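Local coordinates for protein Exo-1,3/1,4-beta-glucanase (Pseudoalteromonas sp., PDB 3RRX) that probably removes glucose from 1,3- and 1,4-linked beta-glucans as an exo-acting hydrolase of glycoside hydrolase family 3, at residues Asn404-Pro409 with Gln613-Val618; Asp562-Asn567 with Phe574-Lys579; Gln41-Glu46 with Tyr58-Tyr63; Val292-Ala297 with Val319-Glu324. The protein carries 1 engineered substitution. All blocks are in the same frame, centred on the assembly; numbering follows the deposited sequence. Where two conformers were deposited one is given.

Contact 1: Asn404-Pro409 with Gln613-Val618; sequences NESILP and QDNINV
Asn404 clasps the backbone of Val618 with both ends of its side-chain amide. Asn404 OD1 accepts from Val618 N at 2.8 Å, and Asn404 ND2 donates to Val618 O at 3.1 Å along a bond that stays close to the plane of the amide. Both bonds are nearly straight, and two anchors on one residue fix the rotation of the Asn404 amide. CG is anti to the carbonyl carbon (chi1 -81°), a setting that carries the amide across to residues 617-618. A water donates to Asn404 OD1 as well and to Ile616 O, so this oxygen holds two partners.

Asn617 answers from the other side. Its OD1 takes Glu405 N at 2.9 Å, with the donor in the carbonyl plane, and lies 3.3 Å from Asn404 CA. The amide planes of Asn404 and Asn617 are strongly inclined to each other. The Glu405 chain bends at chi2 (-54°) and curls its carboxylate back until OE2 comes 3.2 Å from Asn617 ND2, a weak, bent bond. Farther along, Ser406 OG meets Asp614 O through a water that lies 2.7 Å from Ser406 OG, so this end of the surface contact is bridged by solvent.

Around it, the backbone of Asn404 bonds to Asp545, just ahead of strand 546-551, and Val618 packs on Lys402 of strand 399-403. Leu408 turns inward onto Leu400, Val526 and Val548. The contact thereby ties residues 613-618 to the end of strand 399-403, at the border of the mixed sheet.

Contact 2: Asp562-Asn567 with Phe574-Lys579; sequences DVLLTN and FDFTGK
Val563 sets its CG1 methyl squarely over the Phe576 ring, 3.5 Å from the ring centroid and only 11° off the normal. This CH-pi contact is the tight part of the interface: the methyl approaches all six ring carbons almost equally, with Phe576 CE2 at 3.5 Å. Val563 CG1 is anti to the backbone N (chi1 176°), which aims this branch at the ring while CG2 is left to rest against Phe574 CB at 4.0 Å. Leu564 CD1 adds an oblique touch on Phe576 CZ at 3.8 Å. Leu398 also packs on Phe576, and Tyr612 brings its ring to it with the planes nearly perpendicular.

Toward Phe574, which is exposed, the fit is looser. Its ring presents an edge to the backbone, with CD2 at 3.5 Å from Asp562 O, and Asp562 CB lies alongside. Arg395 makes a cation-pi contact with this ring and a salt bridge to Asp562 OD2; Arg391 also pairs with that oxygen, and Gln460 holds OD1. No direct hydrogen bond joins the segments. A water within reach of Val563 O and Leu565 O accepts from Phe574 N, and Tyr612 OH also bonds to Val563 O.

Replacing Phe576 with an alanine would probably open a gap beneath Val563 CG1 and deprive Tyr612 of its ring partner. The chemistry is thus divided: a dispersion contact of methyl on ring holds the buried end of helix 558-564 against the returning chain, while water and arginine charges, which probably help stabilise the buried Asp562 carboxylate, serve the polar side.

Contact 3: Gln41-Glu46 with Tyr58-Tyr63; sequences QMIQPE and YGFGSY
Pro45 lays CG over one face of the Phe60 ring, 3.7 Å from its centroid, in a CH-pi contact displaced toward the rim near CD2. Tyr58 CB covers the opposite face, so the ring is sandwiched, and Ile43 CB comes in obliquely at 3.9 Å from Phe60 CD1. Beside this apolar cluster, Gln44 NE2 donates to Ser62 OG at 3.1 Å, nearly in its own amide plane; the side chain is stretched out from a chi1 of -177° to get there. Gly61 passes so near Gln41 O that any beta carbon would clash, and its CA-H points at that oxygen.

One water donates to Gln41 O and, weakly, to Ile43 O while touching Ser62 OG. In the next shell, Lys358 bonds to Gln41 OE1 and Gly61 O, Trp157 packs on Gln44 and Ser62, and Phe326 meets Phe60, Ile43 and Pro45. A valine in place of Phe60 would probably leave Pro45 CG and Tyr58 CB without the ring between them. The single direct hydrogen bond between the segments is thus Gln44 to Ser62, with a Pro45-Leu64 backbone tie just beyond. Buried without a partner, Ser62 O faces Pro45 CD, so shape fit probably outweighs polar bonds.

Contact 4: Val292-Ala297 with Val319-Glu324; sequences VSDWNA and VIMVPE
Ser293 OG accepts from Met321 N at 2.9 Å and lies close to a water that donates to Asp294 O and Met321 O. With chi1 at 61° the hydroxyl is tucked over its own backbone, facing residues 319-324. Ser293 N meanwhile donates to Val319 O at 3.0 Å, nearly along the C=O axis, and Asn296 N reaches Met321 O at 3.2 Å.

Met321 extends from the backbone and bends at its end, bringing SD to 3.4 Å from Trp295 N and CE close to Ser293 O. Trp295 N itself bonds to Asp294 OD1. Pro323 CG lies over the Trp295 six-membered ring, 3.7 Å from its centroid, and Pro323 CD abuts Asn296 OD1 at 3.4 Å. One water links Asn296 OD1 to Glu324 N; a second, weakly held by Asn296 ND2, reaches Glu324 OE1.

Val292 and Val319 form a single bridge between segments running roughly parallel, 32° apart, and a type II turn from Asp294 to Ala297 follows. This fits consecutive strands of an (alpha/beta)8 barrel, 290-292 and 320-321, with the Ser-Asp-Trp sequence at the strand end that in family relatives usually carries the nucleophile.

From the N terminus, contact 3 comes first, closing the short helical excursion between 41-46 and 58-63; contact 4 follows in series, closing the loop from 292-297 to 319-324. The two touch: strand 43-44 pairs with 320-321, through Met42 O with Ile320 N and Gln44 N with Ile320 O, consistent with closure of the barrel. Much farther on, contact 1 opens at 404-409 and ends at 613-618, and contact 2 lies wholly within that span, its loop much shorter. Leu408 and Pro409 rest on Leu564 O, linking contacts 1 and 2 in the family 3 C-terminal domain with its mixed sheet, whereas contacts 3 and 4 lie across the chain centre, their centres more than 40 Å away.

Contact 1: Asn404-Pro409 with Gln613-Val618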
loop_
_atom_site.group_PDB
_atom_site.type_symbol
_atom_site.label_atom_id
_atom_site.label_comp_id
_atom_site.label_asym_id
_atom_site.label_seq_id
_atom_site.Cartn_x
_atom_site.Cartn_y
_atom_site.Cartn_z
ATOM N N ASN A 404 12.813 26.774 13.066
ATOM C CA ASN A 404 13.101 28.124 13.552
ATOM C C ASN A 404 14.539 28.267 14.022
ATOM O O ASN A 404 15.068 27.370 14.683
ATOM C CB ASN A 404 12.122 28.535 14.653
ATOM C CG ASN A 404 10.798 29.019 14.095
ATOM O OD1 ASN A 404 10.455 28.724 12.948
ATOM N ND2 ASN A 404 10.052 29.772 14.897
ATOM N N GLU A 405 15.159 29.389 13.659
ATOM C CA GLU A 405 16.554 29.674 13.999
ATOM C C GLU A 405 17.495 28.557 13.548
ATOM O O GLU A 405 18.569 28.371 14.117
ATOM C CB GLU A 405 16.712 29.921 15.501
ATOM C CG GLU A 405 15.810 31.027 16.052
ATOM C CD GLU A 405 15.960 32.341 15.308
ATOM O OE1 GLU A 405 17.086 32.663 14.875
ATOM O OE2 GLU A 405 14.946 33.054 15.153
ATOM N N SER A 406 17.088 27.817 12.523
ATOM C CA SER A 406 17.919 26.752 11.963
ATOM C C SER A 406 18.449 25.790 13.019
ATOM O O SER A 406 19.638 25.460 13.041
ATOM C CB SER A 406 19.086 27.347 11.171
ATOM O OG SER A 406 18.606 28.159 10.117
ATOM N N ILE A 407 17.571 25.330 13.899
ATOM C CA ILE A 407 18.001 24.395 14.933
ATOM C C ILE A 407 18.455 23.063 14.309
ATOM O O ILE A 407 19.376 22.413 14.807
ATOM C CB ILE A 407 16.902 24.194 16.003
ATOM C CG1 ILE A 407 17.389 23.261 17.112
ATOM C CG2 ILE A 407 15.604 23.702 15.369
ATOM C CD1 ILE A 407 16.382 23.072 18.220
ATOM N N LEU A 408 17.821 22.672 13.206
ATOM C CA LEU A 408 18.290 21.536 12.409
ATOM C C LEU A 408 19.222 22.038 11.314
ATOM O O LEU A 408 19.004 23.118 10.766
ATOM C CB LEU A 408 17.102 20.809 11.758
ATOM C CG LEU A 408 16.193 19.998 12.685
ATOM C CD1 LEU A 408 14.996 19.442 11.909
ATOM C CD2 LEU A 408 16.993 18.861 13.361
ATOM N N PRO A 409 20.250 21.252 10.962
ATOM C CA PRO A 409 20.578 19.938 11.528
ATOM C C PRO A 409 21.317 20.050 12.854
ATOM O O PRO A 409 21.997 21.042 13.127
ATOM C CB PRO A 409 21.499 19.327 10.468
ATOM C CG PRO A 409 22.187 20.509 9.853
ATOM C CD PRO A 409 21.153 21.617 9.853
ATOM N N GLN A 613 18.723 25.204 3.263
ATOM C CA GLN A 613 19.101 26.425 2.550
ATOM C C GLN A 613 18.162 27.593 2.857
ATOM O O GLN A 613 18.500 28.747 2.596
ATOM C CB GLN A 613 19.170 26.182 1.039
ATOM C CG GLN A 613 20.296 25.252 0.624
ATOM C CD GLN A 613 21.651 25.761 1.076
ATOM O OE1 GLN A 613 22.401 25.053 1.750
ATOM N NE2 GLN A 613 21.973 26.998 0.709
ATOM N N ASP A 614 16.984 27.299 3.401
ATOM C CA ASP A 614 16.043 28.353 3.778
ATOM C C ASP A 614 16.383 28.962 5.131
ATOM O O ASP A 614 16.943 28.298 6.000
ATOM C CB ASP A 614 14.612 27.814 3.818
ATOM C CG ASP A 614 14.154 27.311 2.478
ATOM O OD1 ASP A 614 14.396 28.008 1.467
ATOM O OD2 ASP A 614 13.568 26.211 2.431
ATOM N N ASN A 615 16.039 30.232 5.308
ATOM C CA ASN A 615 16.130 30.862 6.618
ATOM C C ASN A 615 14.793 31.490 6.962
ATOM O O ASN A 615 14.674 32.704 7.120
ATOM C CB ASN A 615 17.263 31.886 6.665
ATOM C CG ASN A 615 18.617 31.254 6.401
ATOM O OD1 ASN A 615 19.213 30.642 7.289
ATOM N ND2 ASN A 615 19.099 31.381 5.167
ATOM N N ILE A 616 13.787 30.633 7.063
ATOM C CA ILE A 616 12.414 31.045 7.302
ATOM C C ILE A 616 12.005 30.631 8.708
ATOM O O ILE A 616 12.280 29.510 9.133
ATOM C CB ILE A 616 11.478 30.388 6.277
ATOM C CG1 ILE A 616 11.825 30.873 4.866
ATOM C CG2 ILE A 616 10.021 30.681 6.602
ATOM C CD1 ILE A 616 11.011 30.227 3.767
ATOM N N ASN A 617 11.382 31.548 9.442
ATOM C CA ASN A 617 10.806 31.213 10.736
ATOM C C ASN A 617 9.295 31.106 10.577
ATOM O O ASN A 617 8.699 31.836 9.790
ATOM C CB ASN A 617 11.144 32.274 11.795
ATOM C CG ASN A 617 12.602 32.225 12.253
ATOM O OD1 ASN A 617 13.208 31.155 12.379
ATOM N ND2 ASN A 617 13.166 33.398 12.518
ATOM N N VAL A 618 8.680 30.188 11.314
ATOM C CA VAL A 618 7.225 30.083 11.355
ATOM C C VAL A 618 6.750 30.707 12.667
ATOM O O VAL A 618 7.208 30.324 13.742
ATOM C CB VAL A 618 6.757 28.607 11.285
ATOM C CG1 VAL A 618 5.236 28.510 11.405
ATOM C CG2 VAL A 618 7.251 27.952 10.008
HETATM O O HOH W 1 10.871 27.676 10.415
HETATM O O HOH W 2 18.568 27.068 7.615
HETATM O O HOH W 3 15.458 28.074 9.292
#

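Contact 2: Asp562-Asn567 with Phe574-Lys579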
loop_
_atom_site.group_PDB
_atom_site.type_symbol
_atom_site.label_atom_id
_atom_site.label_comp_id
_atom_site.label_asym_id
_atom_site.label_seq_id
_atom_site.Cartn_x
_atom_site.Cartn_y
_atom_site.Cartn_z
ATOM N N ASP A 562 19.851 10.370 9.332
ATOM C CA ASP A 562 20.636 10.797 8.166
ATOM C C ASP A 562 20.387 12.262 7.804
ATOM O O ASP A 562 21.302 12.966 7.370
ATOM C CB ASP A 562 20.289 9.970 6.920
ATOM C CG ASP A 562 20.789 8.542 6.984
ATOM O OD1 ASP A 562 21.707 8.241 7.782
ATOM O OD2 ASP A 562 20.252 7.712 6.213
ATOM N N VAL A 563 19.138 12.703 7.932
ATOM C CA VAL A 563 18.786 14.074 7.581
ATOM C C VAL A 563 18.878 15.045 8.767
ATOM O O VAL A 563 19.361 16.163 8.615
ATOM C CB VAL A 563 17.378 14.155 6.941
ATOM C CG1 VAL A 563 16.989 15.611 6.668
ATOM C CG2 VAL A 563 17.326 13.314 5.649
ATOM N N LEU A 564 18.415 14.623 9.940
ATOM C CA LEU A 564 18.342 15.515 11.098
ATOM C C LEU A 564 19.700 15.829 11.727
ATOM O O LEU A 564 19.871 16.893 12.324
ATOM C CB LEU A 564 17.407 14.945 12.173
ATOM C CG LEU A 564 15.923 15.317 12.050
ATOM C CD1 LEU A 564 15.344 14.889 10.699
ATOM C CD2 LEU A 564 15.143 14.695 13.203
ATOM N N LEU A 565 20.649 14.903 11.612
ATOM C CA LEU A 565 21.968 15.068 12.243
ATOM C C LEU A 565 23.039 15.499 11.248
ATOM O O LEU A 565 22.969 15.147 10.078
ATOM C CB LEU A 565 22.422 13.755 12.885
ATOM C CG LEU A 565 21.561 13.120 13.983
ATOM C CD1 LEU A 565 22.274 11.892 14.561
ATOM C CD2 LEU A 565 21.286 14.125 15.083
ATOM N N THR A 566 24.040 16.243 11.714
ATOM C CA THR A 566 25.241 16.466 10.913
ATOM C C THR A 566 26.044 15.170 10.897
ATOM O O THR A 566 25.728 14.229 11.630
ATOM C CB THR A 566 26.153 17.549 11.527
ATOM O OG1 THR A 566 26.680 17.074 12.775
ATOM C CG2 THR A 566 25.395 18.861 11.753
ATOM N N ASN A 567 27.082 15.114 10.068
ATOM C CA ASN A 567 28.073 14.047 10.194
ATOM C C ASN A 567 29.021 14.346 11.359
ATOM O O ASN A 567 28.810 15.311 12.102
ATOM C CB ASN A 567 28.846 13.846 8.884
ATOM C CG ASN A 567 29.640 15.077 8.473
ATOM O OD1 ASN A 567 30.012 15.908 9.306
ATOM N ND2 ASN A 567 29.905 15.195 7.174
ATOM N N PHE A 574 22.745 14.971 4.770
ATOM C CA PHE A 574 21.649 14.987 3.800
ATOM C C PHE A 574 20.729 16.160 4.117
ATOM O O PHE A 574 20.417 16.405 5.278
ATOM C CB PHE A 574 20.841 13.692 3.875
ATOM C CG PHE A 574 21.584 12.475 3.400
ATOM C CD1 PHE A 574 21.526 12.093 2.067
ATOM C CD2 PHE A 574 22.320 11.705 4.285
ATOM C CE1 PHE A 574 22.202 10.967 1.622
ATOM C CE2 PHE A 574 22.994 10.572 3.849
ATOM C CZ PHE A 574 22.936 10.208 2.515
ATOM N N ASP A 575 20.289 16.887 3.096
ATOM C CA ASP A 575 19.333 17.970 3.307
ATOM C C ASP A 575 17.938 17.380 3.089
ATOM O O ASP A 575 17.811 16.289 2.542
ATOM C CB ASP A 575 19.610 19.105 2.308
ATOM C CG ASP A 575 18.992 20.451 2.727
ATOM O OD1 ASP A 575 18.112 20.490 3.613
ATOM O OD2 ASP A 575 19.386 21.485 2.141
ATOM N N PHE A 576 16.899 18.081 3.533
ATOM C CA PHE A 576 15.527 17.712 3.193
ATOM C C PHE A 576 15.291 17.913 1.704
ATOM O O PHE A 576 15.805 18.866 1.116
ATOM C CB PHE A 576 14.532 18.565 3.980
ATOM C CG PHE A 576 14.431 18.191 5.430
ATOM C CD1 PHE A 576 13.480 17.271 5.859
ATOM C CD2 PHE A 576 15.296 18.745 6.368
ATOM C CE1 PHE A 576 13.393 16.921 7.207
ATOM C CE2 PHE A 576 15.207 18.411 7.701
ATOM C CZ PHE A 576 14.256 17.496 8.124
ATOM N N THR A 577 14.509 17.021 1.101
ATOM C CA THR A 577 14.133 17.151 -0.303
ATOM C C THR A 577 12.627 16.988 -0.508
ATOM O O THR A 577 12.090 17.421 -1.522
ATOM C CB THR A 577 14.882 16.126 -1.195
ATOM O OG1 THR A 577 14.722 14.812 -0.651
ATOM C CG2 THR A 577 16.374 16.451 -1.263
ATOM N N GLY A 578 11.947 16.370 0.455
ATOM C CA GLY A 578 10.527 16.097 0.327
ATOM C C GLY A 578 9.670 17.357 0.303
ATOM O O GLY A 578 10.051 18.387 0.866
ATOM N N LYS A 579 8.513 17.263 -0.351
ATOM C CA LYS A 579 7.556 18.363 -0.461
ATOM C C LYS A 579 6.157 17.790 -0.256
ATOM O O LYS A 579 5.865 16.692 -0.734
ATOM C CB LYS A 579 7.624 18.991 -1.859
ATOM C CG LYS A 579 9.005 19.468 -2.285
ATOM C CD LYS A 579 9.452 20.669 -1.458
ATOM C CE LYS A 579 10.799 21.206 -1.933
ATOM N NZ LYS A 579 11.132 22.518 -1.310
HETATM O O HOH W 4 22.246 16.286 7.728
#

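Contact 3: Gln41-Glu46 with Tyr58-Tyr63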
loop_
_atom_site.group_PDB
_atom_site.type_symbol
_atom_site.label_atom_id
_atom_site.label_comp_id
_atom_site.label_asym_id
_atom_site.label_seq_id
_atom_site.Cartn_x
_atom_site.Cartn_y
_atom_site.Cartn_z
ATOM N N GLN A 41 -11.638 -21.615 -12.230
ATOM C CA GLN A 41 -10.614 -20.618 -12.518
ATOM C C GLN A 41 -10.953 -19.252 -11.922
ATOM O O GLN A 41 -10.055 -18.465 -11.634
ATOM C CB GLN A 41 -10.408 -20.464 -14.026
ATOM C CG GLN A 41 -9.625 -21.623 -14.667
ATOM C CD GLN A 41 -8.267 -21.823 -14.006
ATOM O OE1 GLN A 41 -7.412 -20.937 -14.041
ATOM N NE2 GLN A 41 -8.074 -22.982 -13.380
ATOM N N MET A 42 -12.247 -18.975 -11.762
ATOM C CA MET A 42 -12.729 -17.653 -11.342
ATOM C C MET A 42 -12.872 -17.478 -9.829
ATOM O O MET A 42 -13.191 -16.386 -9.348
ATOM C CB MET A 42 -14.097 -17.373 -11.994
ATOM C CG MET A 42 -14.105 -17.451 -13.512
ATOM S SD MET A 42 -15.775 -17.291 -14.209
ATOM C CE MET A 42 -16.217 -15.625 -13.681
ATOM N N ILE A 43 -12.670 -18.554 -9.075
ATOM C CA ILE A 43 -12.878 -18.540 -7.630
ATOM C C ILE A 43 -11.547 -18.541 -6.878
ATOM O O ILE A 43 -10.661 -19.331 -7.202
ATOM C CB ILE A 43 -13.696 -19.774 -7.170
ATOM C CG1 ILE A 43 -14.972 -19.920 -8.003
ATOM C CG2 ILE A 43 -14.025 -19.677 -5.683
ATOM C CD1 ILE A 43 -15.834 -18.670 -8.037
ATOM N N GLN A 44 -11.420 -17.667 -5.879
ATOM C CA GLN A 44 -10.193 -17.553 -5.085
ATOM C C GLN A 44 -10.417 -17.733 -3.585
ATOM O O GLN A 44 -10.868 -16.802 -2.909
ATOM C CB GLN A 44 -9.546 -16.182 -5.296
ATOM C CG GLN A 44 -8.225 -16.012 -4.546
ATOM C CD GLN A 44 -7.687 -14.598 -4.655
ATOM O OE1 GLN A 44 -7.944 -13.757 -3.793
ATOM N NE2 GLN A 44 -6.947 -14.328 -5.720
ATOM N N PRO A 45 -10.071 -18.922 -3.061
ATOM C CA PRO A 45 -10.063 -19.240 -1.626
ATOM C C PRO A 45 -8.856 -18.596 -0.944
ATOM O O PRO A 45 -7.919 -18.186 -1.630
ATOM C CB PRO A 45 -9.880 -20.770 -1.602
ATOM C CG PRO A 45 -10.097 -21.232 -3.024
ATOM C CD PRO A 45 -9.703 -20.090 -3.882
ATOM N N GLU A 46 -8.880 -18.538 0.384
ATOM C CA GLU A 46 -7.779 -17.994 1.165
ATOM C C GLU A 46 -7.192 -19.109 2.051
ATOM O O GLU A 46 -7.919 -20.004 2.503
ATOM C CB GLU A 46 -8.283 -16.819 2.004
ATOM C CG GLU A 46 -7.196 -15.903 2.552
ATOM C CD GLU A 46 -6.631 -16.388 3.866
ATOM O OE1 GLU A 46 -7.361 -17.085 4.603
ATOM O OE2 GLU A 46 -5.460 -16.064 4.160
ATOM N N TYR A 58 -11.036 -29.297 -6.795
ATOM C CA TYR A 58 -11.632 -28.211 -7.582
ATOM C C TYR A 58 -10.692 -27.535 -8.578
ATOM O O TYR A 58 -11.139 -27.038 -9.607
ATOM C CB TYR A 58 -12.206 -27.153 -6.644
ATOM C CG TYR A 58 -13.373 -27.643 -5.825
ATOM C CD1 TYR A 58 -14.611 -27.866 -6.418
ATOM C CD2 TYR A 58 -13.242 -27.889 -4.466
ATOM C CE1 TYR A 58 -15.689 -28.315 -5.678
ATOM C CE2 TYR A 58 -14.317 -28.334 -3.712
ATOM C CZ TYR A 58 -15.539 -28.546 -4.329
ATOM O OH TYR A 58 -16.619 -28.989 -3.603
ATOM N N GLY A 59 -9.397 -27.493 -8.271
ATOM C CA GLY A 59 -8.438 -26.880 -9.178
ATOM C C GLY A 59 -8.644 -25.375 -9.327
ATOM O O GLY A 59 -8.561 -24.836 -10.428
ATOM N N PHE A 60 -8.908 -24.696 -8.217
ATOM C CA PHE A 60 -9.138 -23.248 -8.242
ATOM C C PHE A 60 -8.042 -22.506 -9.010
ATOM O O PHE A 60 -6.871 -22.878 -8.937
ATOM C CB PHE A 60 -9.235 -22.706 -6.813
ATOM C CG PHE A 60 -10.382 -23.274 -6.028
ATOM C CD1 PHE A 60 -11.693 -22.985 -6.383
ATOM C CD2 PHE A 60 -10.155 -24.098 -4.939
ATOM C CE1 PHE A 60 -12.754 -23.505 -5.657
ATOM C CE2 PHE A 60 -11.214 -24.616 -4.210
ATOM C CZ PHE A 60 -12.508 -24.321 -4.571
ATOM N N GLY A 61 -8.421 -21.449 -9.726
ATOM C CA GLY A 61 -7.480 -20.703 -10.546
ATOM C C GLY A 61 -6.403 -19.950 -9.770
ATOM O O GLY A 61 -5.332 -19.661 -10.298
ATOM N N SER A 62 -6.691 -19.626 -8.518
ATOM C CA SER A 62 -5.737 -18.918 -7.663
ATOM C C SER A 62 -6.143 -19.101 -6.225
ATOM O O SER A 62 -7.245 -19.570 -5.940
ATOM C CB SER A 62 -5.706 -17.414 -7.983
ATOM O OG SER A 62 -6.951 -16.782 -7.684
ATOM N N TYR A 63 -5.247 -18.730 -5.315
ATOM C CA TYR A 63 -5.568 -18.711 -3.909
ATOM C C TYR A 63 -4.809 -17.558 -3.226
ATOM O O TYR A 63 -3.814 -17.045 -3.750
ATOM C CB TYR A 63 -5.300 -20.088 -3.266
ATOM C CG TYR A 63 -3.849 -20.527 -3.261
ATOM C CD1 TYR A 63 -3.243 -21.022 -4.409
ATOM C CD2 TYR A 63 -3.090 -20.458 -2.098
ATOM C CE1 TYR A 63 -1.910 -21.427 -4.399
ATOM C CE2 TYR A 63 -1.765 -20.858 -2.080
ATOM C CZ TYR A 63 -1.178 -21.340 -3.228
ATOM O OH TYR A 63 0.146 -21.745 -3.193
HETATM O O HOH W 5 -9.143 -17.865 -8.996
HETATM O O HOH W 6 -5.786 -23.455 -11.759
#

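Contact 4: Val292-Ala297 with Val319-Glu324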
loop_
_atom_site.group_PDB
_atom_site.type_symbol
_atom_site.label_atom_id
_atom_site.label_comp_id
_atom_site.label_asym_id
_atom_site.label_seq_id
_atom_site.Cartn_x
_atom_site.Cartn_y
_atom_site.Cartn_z
ATOM N N VAL A 292 -10.255 -8.465 -10.385
ATOM C CA VAL A 292 -10.443 -9.262 -9.173
ATOM C C VAL A 292 -11.266 -8.440 -8.179
ATOM O O VAL A 292 -11.110 -7.220 -8.100
ATOM C CB VAL A 292 -9.081 -9.696 -8.545
ATOM C CG1 VAL A 292 -8.222 -8.468 -8.197
ATOM C CG2 VAL A 292 -9.300 -10.584 -7.310
ATOM N N SER A 293 -12.169 -9.083 -7.442
ATOM C CA SER A 293 -12.922 -8.353 -6.424
ATOM C C SER A 293 -12.101 -8.223 -5.147
ATOM O O SER A 293 -11.078 -8.887 -4.996
ATOM C CB SER A 293 -14.261 -9.036 -6.125
ATOM O OG SER A 293 -14.068 -10.352 -5.636
ATOM N N ASP A 294 -12.545 -7.354 -4.237
ATOM C CA ASP A 294 -11.903 -7.226 -2.929
ATOM C C ASP A 294 -12.546 -8.208 -1.935
ATOM O O ASP A 294 -13.529 -8.883 -2.257
ATOM C CB ASP A 294 -11.981 -5.764 -2.431
ATOM C CG ASP A 294 -10.792 -5.372 -1.530
ATOM O OD1 ASP A 294 -10.193 -6.257 -0.891
ATOM O OD2 ASP A 294 -10.458 -4.168 -1.457
ATOM N N TRP A 295 -11.986 -8.274 -0.733
ATOM C CA TRP A 295 -12.292 -9.314 0.265
ATOM C C TRP A 295 -13.787 -9.418 0.617
ATOM O O TRP A 295 -14.308 -8.583 1.351
ATOM C CB TRP A 295 -11.471 -9.016 1.527
ATOM C CG TRP A 295 -11.545 -10.028 2.637
ATOM C CD1 TRP A 295 -12.585 -10.228 3.498
ATOM C CD2 TRP A 295 -10.510 -10.925 3.044
ATOM N NE1 TRP A 295 -12.271 -11.217 4.397
ATOM C CE2 TRP A 295 -10.999 -11.655 4.149
ATOM C CE3 TRP A 295 -9.214 -11.183 2.585
ATOM C CZ2 TRP A 295 -10.241 -12.631 4.800
ATOM C CZ3 TRP A 295 -8.460 -12.160 3.231
ATOM C CH2 TRP A 295 -8.979 -12.871 4.326
ATOM N N ASN A 296 -14.465 -10.445 0.107
ATOM C CA ASN A 296 -15.919 -10.585 0.298
ATOM C C ASN A 296 -16.726 -9.344 -0.105
ATOM O O ASN A 296 -17.843 -9.129 0.384
ATOM C CB ASN A 296 -16.256 -10.939 1.750
ATOM C CG ASN A 296 -15.983 -12.392 2.077
ATOM O OD1 ASN A 296 -16.085 -13.260 1.213
ATOM N ND2 ASN A 296 -15.638 -12.668 3.340
ATOM N N ALA A 297 -16.172 -8.522 -0.991
ATOM C CA ALA A 297 -16.882 -7.319 -1.426
ATOM C C ALA A 297 -18.221 -7.676 -2.095
ATOM O O ALA A 297 -19.153 -6.874 -2.107
ATOM C CB ALA A 297 -16.023 -6.501 -2.375
ATOM N N VAL A 319 -12.428 -12.547 -11.319
ATOM C CA VAL A 319 -11.982 -13.437 -10.245
ATOM C C VAL A 319 -12.581 -12.977 -8.922
ATOM O O VAL A 319 -12.466 -11.805 -8.548
ATOM C CB VAL A 319 -10.429 -13.509 -10.128
ATOM C CG1 VAL A 319 -10.013 -14.324 -8.876
ATOM C CG2 VAL A 319 -9.818 -14.111 -11.404
ATOM N N ILE A 320 -13.239 -13.894 -8.224
ATOM C CA ILE A 320 -13.954 -13.537 -7.004
ATOM C C ILE A 320 -13.134 -13.870 -5.761
ATOM O O ILE A 320 -12.782 -15.030 -5.535
ATOM C CB ILE A 320 -15.319 -14.246 -6.923
ATOM C CG1 ILE A 320 -16.207 -13.809 -8.093
ATOM C CG2 ILE A 320 -16.011 -13.906 -5.607
ATOM C CD1 ILE A 320 -16.752 -12.407 -7.926
ATOM N N MET A 321 -12.819 -12.848 -4.969
ATOM C CA MET A 321 -12.077 -13.052 -3.726
ATOM C C MET A 321 -13.092 -13.468 -2.672
ATOM O O MET A 321 -13.750 -12.630 -2.075
ATOM C CB MET A 321 -11.350 -11.767 -3.303
ATOM C CG MET A 321 -10.378 -11.928 -2.097
ATOM S SD MET A 321 -9.532 -10.383 -1.679
ATOM C CE MET A 321 -8.497 -10.168 -3.126
ATOM N N VAL A 322 -13.231 -14.771 -2.468
ATOM C CA VAL A 322 -14.188 -15.292 -1.505
ATOM C C VAL A 322 -13.424 -16.245 -0.578
ATOM O O VAL A 322 -13.413 -17.468 -0.753
ATOM C CB VAL A 322 -15.429 -15.924 -2.208
ATOM C CG1 VAL A 322 -15.010 -16.924 -3.305
ATOM C CG2 VAL A 322 -16.393 -16.554 -1.193
ATOM N N PRO A 323 -12.733 -15.660 0.403
ATOM C CA PRO A 323 -11.716 -16.393 1.171
ATOM C C PRO A 323 -12.245 -17.619 1.920
ATOM O O PRO A 323 -11.548 -18.638 1.991
ATOM C CB PRO A 323 -11.185 -15.337 2.157
ATOM C CG PRO A 323 -12.182 -14.224 2.150
ATOM C CD PRO A 323 -12.813 -14.238 0.784
ATOM N N GLU A 324 -13.460 -17.524 2.447
ATOM C CA GLU A 324 -14.004 -18.545 3.336
ATOM C C GLU A 324 -15.130 -19.367 2.707
ATOM O O GLU A 324 -15.215 -20.580 2.918
ATOM C CB GLU A 324 -14.511 -17.893 4.630
ATOM C CG GLU A 324 -15.208 -18.864 5.568
ATOM C CD GLU A 324 -15.581 -18.247 6.904
ATOM O OE1 GLU A 324 -15.507 -17.008 7.049
ATOM O OE2 GLU A 324 -15.952 -19.016 7.816
HETATM O O HOH W 7 -15.554 -10.460 -3.568
HETATM O O HOH W 8 -15.864 -15.834 2.187
HETATM O O HOH W 9 -15.592 -14.550 5.714
#